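Long-range contacts in D-hydantoinase (Ralstonia pickettii, PDB 1NFG), which is a zinc-dependent hydrolase that probably cleaves the cyclic amide bond of D-hydantoin derivatives stereospecifically: residues E398-Q403 with G417-G422; C92-G97 with I123-P128. All coordinates share one frame; numbering follows the deposited sequence.

Contact 1 (E398-Q403 with G417-G422); sequences EMVIEQ and GHKVKG
Ile401 and Val420 make the tightly packed side of this antiparallel pairing, which joins the end of strand 390-400 to the start of strand 419-429, away from the zinc site. Their side chains cross at about a right angle, Ile401 CD1 lying 4.0 Å from Val420 CG1. Ile401 CG1, anti to its own carbonyl carbon (chi1 -64°), is set beside the backbone N, near both His418 O and Val420 CG1. Val420 CG2 sits 3.3 Å from Met399 O. Met346 packs against both Ile401 and Val420 from helix 343-352. The opposite face, carrying Glu398, Val400, Lys419 and Lys421, is looser and largely open to solvent. There Val400 CG2 meets Lys419 CG at 3.8 Å, and Glu398 CG touches Lys421 CG at 4.1 Å; the lysines take part through their aliphatic stems, while their ends lead away. Glu398 OE2 stays 5.5 Å from Lys421 NZ, too far for a salt bridge. Between the faces, Met399 and Val420 exchange backbone hydrogen bonds, and the one from Val420 N to Met399 O is nearly straight (171°). Ile401 N donates to His418 O and, beyond the strand pairing, Gly417 N to Ile401 O at 2.9 Å. The contact is chiefly four backbone hydrogen bonds plus the Ile401-Val420 packing; the charged ends of Glu398 and Lys421 probably add little more than a weak attraction.

Contact 2 (C92-G97 with I123-P128); sequences CQQDRG and IIVLDP
Gln94 reaches across to the loop after Ile124 and grips its backbone at three points. Gln94 OE1 accepts from Leu126 N at 2.9 Å, nearly in line with the side-chain C=O, and more weakly from Asp127 N; Gln94 NE2 makes a weak, long bond to Asp127 O. CG anti to the backbone N (chi1 161°) starts an extended side chain that crosses Asp127 at about a right angle. Asp127 answers with OD2, which takes Gly97 N at 2.7 Å from above the carboxylate plane, tying the far end of 92-97 to the same loop. Leu126 packs beside them, its CD1 3.4 Å from Gln94 O and its CD2 4.0 Å from Gln93 CG. Behind these loops run two parallel strands: Ile124 N donates to Cys92 O at 2.8 Å, and Ile123 CD1 lies 3.9 Å from Cys92 SG. Farther out, His98 O accepts from Gln94 NE2, while Leu100 and Val132, from the helices that follow each strand, pack on the glutamine. Trp107 of helix 100-111 touches both Cys92 and Gln93. The side chain of Ile124 comes within about 5 Å of that of His59, a zinc ligand, and about 7 Å of a zinc ion. Adjacent parallel strands joined through helix 100-111, with the strand end at Ile124 close to the zinc site, are a beta-alpha-beta unit of the amidohydrolase TIM barrel.

How the contacts relate
From the N terminus, the chain first meets contact 2, where strand 85-93 leads through helix 100-111 into strand 118-124; pairing 92-97 with 123-128 closes that crossover. Some 270 residues later, contact 1 closes a much shorter loop, the 13 residues between 398-403 and 417-422 containing neither helix nor strand. The two loops follow in series, neither enclosing nor crossing the other. The centres of contact 1 and contact 2 lie about 38 Å apart, on opposite sides of the chain's centre. Contact 2 ties neighbouring barrel strands beside the zinc site, whereas contact 1 joins strands 390-400 and 419-429 away from it. Strand 48-58 links these regions by pairing with both 85-93 and 390-400.

Contact 1 (E398-Q403 with G417-G422)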
loop_
_atom_site.group_PDB
_atom_site.type_symbol
_atom_site.label_atom_id
_atom_site.label_comp_id
_atom_site.label_asym_id
_atom_site.label_seq_id
_atom_site.Cartn_x
_atom_site.Cartn_y
_atom_site.Cartn_z
ATOM N N GLU A 398 -5.739 -39.487 17.581
ATOM C CA GLU A 398 -6.883 -38.793 17.003
ATOM C C GLU A 398 -7.979 -38.683 18.045
ATOM O O GLU A 398 -8.140 -39.566 18.883
ATOM C CB GLU A 398 -7.389 -39.535 15.770
ATOM C CG GLU A 398 -6.625 -39.170 14.514
ATOM C CD GLU A 398 -6.847 -40.150 13.390
ATOM O OE1 GLU A 398 -8.018 -40.483 13.105
ATOM O OE2 GLU A 398 -5.842 -40.584 12.789
ATOM N N MET A 399 -8.739 -37.598 17.992
ATOM C CA MET A 399 -9.783 -37.379 18.978
ATOM C C MET A 399 -10.732 -36.259 18.580
ATOM O O MET A 399 -10.368 -35.362 17.820
ATOM C CB MET A 399 -9.118 -37.038 20.309
ATOM C CG MET A 399 -9.954 -36.238 21.274
ATOM S SD MET A 399 -8.872 -35.349 22.406
ATOM C CE MET A 399 -8.315 -36.704 23.445
ATOM N N VAL A 400 -11.956 -36.324 19.091
ATOM C CA VAL A 400 -12.943 -35.293 18.819
ATOM C C VAL A 400 -13.044 -34.444 20.069
ATOM O O VAL A 400 -13.235 -34.973 21.167
ATOM C CB VAL A 400 -14.327 -35.873 18.545
ATOM C CG1 VAL A 400 -15.342 -34.740 18.440
ATOM C CG2 VAL A 400 -14.301 -36.691 17.271
ATOM N N ILE A 401 -12.920 -33.133 19.914
ATOM C CA ILE A 401 -13.007 -32.258 21.069
ATOM C C ILE A 401 -14.441 -32.136 21.559
ATOM O O ILE A 401 -15.321 -31.669 20.840
ATOM C CB ILE A 401 -12.445 -30.863 20.762
ATOM C CG1 ILE A 401 -10.951 -30.985 20.452
ATOM C CG2 ILE A 401 -12.681 -29.931 21.947
ATOM C CD1 ILE A 401 -10.230 -29.674 20.363
ATOM N N GLU A 402 -14.665 -32.581 22.790
ATOM C CA GLU A 402 -15.982 -32.524 23.407
ATOM C C GLU A 402 -15.813 -31.900 24.782
ATOM O O GLU A 402 -14.903 -32.268 25.526
ATOM C CB GLU A 402 -16.565 -33.927 23.551
ATOM C CG GLU A 402 -16.439 -34.774 22.307
ATOM C CD GLU A 402 -16.876 -36.200 22.548
ATOM O OE1 GLU A 402 -18.092 -36.473 22.471
ATOM O OE2 GLU A 402 -16.001 -37.048 22.832
ATOM N N GLN A 403 -16.689 -30.954 25.113
ATOM C CA GLN A 403 -16.620 -30.276 26.399
ATOM C C GLN A 403 -16.703 -31.265 27.551
ATOM O O GLN A 403 -16.122 -31.033 28.612
ATOM C CB GLN A 403 -17.743 -29.251 26.515
ATOM C CG GLN A 403 -17.691 -28.405 27.775
ATOM C CD GLN A 403 -16.340 -27.754 27.979
ATOM O OE1 GLN A 403 -15.513 -27.709 27.065
ATOM N NE2 GLN A 403 -16.111 -27.234 29.181
ATOM N N GLY A 417 -16.840 -30.569 18.658
ATOM C CA GLY A 417 -17.002 -31.284 17.407
ATOM C C GLY A 417 -15.781 -31.387 16.512
ATOM O O GLY A 417 -15.767 -32.214 15.606
ATOM N N HIS A 418 -14.759 -30.571 16.748
ATOM C CA HIS A 418 -13.564 -30.624 15.906
ATOM C C HIS A 418 -12.749 -31.898 16.090
ATOM O O HIS A 418 -12.451 -32.307 17.214
ATOM C CB HIS A 418 -12.649 -29.417 16.161
ATOM C CG HIS A 418 -13.195 -28.117 15.652
ATOM N ND1 HIS A 418 -12.474 -27.281 14.825
ATOM C CD2 HIS A 418 -14.377 -27.491 15.879
ATOM C CE1 HIS A 418 -13.186 -26.197 14.568
ATOM N NE2 HIS A 418 -14.345 -26.298 15.197
ATOM N N LYS A 419 -12.397 -32.526 14.972
ATOM C CA LYS A 419 -11.586 -33.734 15.003
ATOM C C LYS A 419 -10.141 -33.273 14.929
ATOM O O LYS A 419 -9.784 -32.463 14.075
ATOM C CB LYS A 419 -11.921 -34.643 13.816
ATOM C CG LYS A 419 -13.341 -35.205 13.861
ATOM C CD LYS A 419 -13.609 -36.200 12.733
ATOM C CE LYS A 419 -13.541 -35.531 11.367
ATOM N NZ LYS A 419 -13.723 -36.518 10.268
ATOM N N VAL A 420 -9.311 -33.774 15.834
ATOM C CA VAL A 420 -7.912 -33.379 15.860
ATOM C C VAL A 420 -6.970 -34.566 15.820
ATOM O O VAL A 420 -7.336 -35.679 16.197
ATOM C CB VAL A 420 -7.590 -32.551 17.127
ATOM C CG1 VAL A 420 -8.469 -31.333 17.171
ATOM C CG2 VAL A 420 -7.803 -33.389 18.380
ATOM N N LYS A 421 -5.754 -34.314 15.355
ATOM C CA LYS A 421 -4.727 -35.337 15.282
ATOM C C LYS A 421 -3.525 -34.734 15.997
ATOM O O LYS A 421 -2.956 -33.740 15.541
ATOM C CB LYS A 421 -4.387 -35.649 13.825
ATOM C CG LYS A 421 -3.377 -36.765 13.649
ATOM C CD LYS A 421 -3.038 -36.948 12.180
ATOM C CE LYS A 421 -1.908 -37.941 11.983
ATOM N NZ LYS A 421 -1.500 -38.020 10.553
ATOM N N GLY A 422 -3.155 -35.328 17.126
ATOM C CA GLY A 422 -2.042 -34.811 17.903
ATOM C C GLY A 422 -2.606 -34.303 19.216
ATOM O O GLY A 422 -3.224 -33.236 19.267
#

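Contact 2 (C92-G97 with I123-P128)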
loop_
_atom_site.group_PDB
_atom_site.type_symbol
_atom_site.label_atom_id
_atom_site.label_comp_id
_atom_site.label_asym_id
_atom_site.label_seq_id
_atom_site.Cartn_x
_atom_site.Cartn_y
_atom_site.Cartn_z
ATOM N N CYS A 92 -4.277 -8.975 35.143
ATOM C CA CYS A 92 -4.666 -8.482 36.455
ATOM C C CYS A 92 -5.433 -7.190 36.197
ATOM O O CYS A 92 -4.870 -6.213 35.693
ATOM C CB CYS A 92 -3.417 -8.208 37.299
ATOM S SG CYS A 92 -3.730 -7.410 38.893
ATOM N N GLN A 93 -6.714 -7.186 36.545
ATOM C CA GLN A 93 -7.562 -6.025 36.297
ATOM C C GLN A 93 -7.782 -5.058 37.458
ATOM O O GLN A 93 -8.253 -5.446 38.526
ATOM C CB GLN A 93 -8.923 -6.493 35.777
ATOM C CG GLN A 93 -9.764 -5.365 35.217
ATOM C CD GLN A 93 -11.046 -5.859 34.590
ATOM O OE1 GLN A 93 -11.937 -6.353 35.281
ATOM N NE2 GLN A 93 -11.145 -5.738 33.271
ATOM N N GLN A 94 -7.452 -3.790 37.231
ATOM C CA GLN A 94 -7.644 -2.754 38.243
ATOM C C GLN A 94 -9.136 -2.489 38.409
ATOM O O GLN A 94 -9.920 -2.698 37.485
ATOM C CB GLN A 94 -6.948 -1.455 37.819
ATOM C CG GLN A 94 -7.434 -0.206 38.538
ATOM C CD GLN A 94 -6.920 1.072 37.893
ATOM O OE1 GLN A 94 -6.966 1.219 36.673
ATOM N NE2 GLN A 94 -6.441 2.007 38.707
ATOM N N ASP A 95 -9.525 -2.047 39.599
ATOM C CA ASP A 95 -10.919 -1.722 39.878
ATOM C C ASP A 95 -10.996 -0.208 39.911
ATOM O O ASP A 95 -10.132 0.444 40.495
ATOM C CB ASP A 95 -11.341 -2.300 41.224
ATOM C CG ASP A 95 -11.424 -3.808 41.203
ATOM O OD1 ASP A 95 -12.291 -4.342 40.479
ATOM O OD2 ASP A 95 -10.618 -4.463 41.904
ATOM N N ARG A 96 -12.013 0.358 39.275
ATOM C CA ARG A 96 -12.148 1.811 39.249
ATOM C C ARG A 96 -12.112 2.400 40.659
ATOM O O ARG A 96 -12.809 1.937 41.561
ATOM C CB ARG A 96 -13.445 2.206 38.547
ATOM C CG ARG A 96 -13.668 3.705 38.437
ATOM C CD ARG A 96 -15.077 3.974 37.948
ATOM N NE ARG A 96 -16.008 3.004 38.531
ATOM C CZ ARG A 96 -17.329 3.006 38.358
ATOM N NH1 ARG A 96 -17.909 3.942 37.611
ATOM N NH2 ARG A 96 -18.072 2.060 38.925
ATOM N N GLY A 97 -11.280 3.413 40.848
ATOM C CA GLY A 97 -11.189 4.035 42.153
ATOM C C GLY A 97 -10.167 3.403 43.078
ATOM O O GLY A 97 -9.892 3.933 44.155
ATOM N N ILE A 123 -0.769 -5.941 33.749
ATOM C CA ILE A 123 -1.593 -5.052 34.545
ATOM C C ILE A 123 -2.501 -4.192 33.663
ATOM O O ILE A 123 -2.024 -3.467 32.785
ATOM C CB ILE A 123 -0.726 -4.146 35.455
ATOM C CG1 ILE A 123 -1.637 -3.307 36.359
ATOM C CG2 ILE A 123 0.191 -3.272 34.608
ATOM C CD1 ILE A 123 -2.665 -4.135 37.138
ATOM N N ILE A 124 -3.811 -4.297 33.883
ATOM C CA ILE A 124 -4.772 -3.504 33.126
ATOM C C ILE A 124 -5.008 -2.182 33.839
ATOM O O ILE A 124 -5.351 -2.161 35.019
ATOM C CB ILE A 124 -6.141 -4.183 33.010
ATOM C CG1 ILE A 124 -6.051 -5.426 32.134
ATOM C CG2 ILE A 124 -7.140 -3.205 32.423
ATOM C CD1 ILE A 124 -7.389 -6.063 31.852
ATOM N N VAL A 125 -4.827 -1.084 33.118
ATOM C CA VAL A 125 -5.044 0.240 33.675
ATOM C C VAL A 125 -6.319 0.829 33.070
ATOM O O VAL A 125 -6.317 1.269 31.922
ATOM C CB VAL A 125 -3.870 1.164 33.351
ATOM C CG1 VAL A 125 -4.104 2.539 33.947
ATOM C CG2 VAL A 125 -2.590 0.563 33.877
ATOM N N LEU A 126 -7.410 0.822 33.830
ATOM C CA LEU A 126 -8.665 1.375 33.340
ATOM C C LEU A 126 -9.144 2.609 34.122
ATOM O O LEU A 126 -10.258 3.092 33.911
ATOM C CB LEU A 126 -9.747 0.290 33.322
ATOM C CG LEU A 126 -9.898 -0.635 34.529
ATOM C CD1 LEU A 126 -10.330 0.151 35.763
ATOM C CD2 LEU A 126 -10.921 -1.707 34.190
ATOM N N ASP A 127 -8.301 3.122 35.012
ATOM C CA ASP A 127 -8.630 4.304 35.803
ATOM C C ASP A 127 -7.316 5.047 36.013
ATOM O O ASP A 127 -6.761 5.071 37.114
ATOM C CB ASP A 127 -9.253 3.896 37.143
ATOM C CG ASP A 127 -9.688 5.094 37.975
ATOM O OD1 ASP A 127 -10.007 6.147 37.384
ATOM O OD2 ASP A 127 -9.724 4.982 39.220
ATOM N N PRO A 128 -6.813 5.679 34.940
ATOM C CA PRO A 128 -5.572 6.454 34.826
ATOM C C PRO A 128 -5.382 7.640 35.757
ATOM O O PRO A 128 -5.111 8.751 35.299
ATOM C CB PRO A 128 -5.575 6.877 33.366
ATOM C CG PRO A 128 -7.006 7.100 33.117
ATOM C CD PRO A 128 -7.644 5.882 33.739
#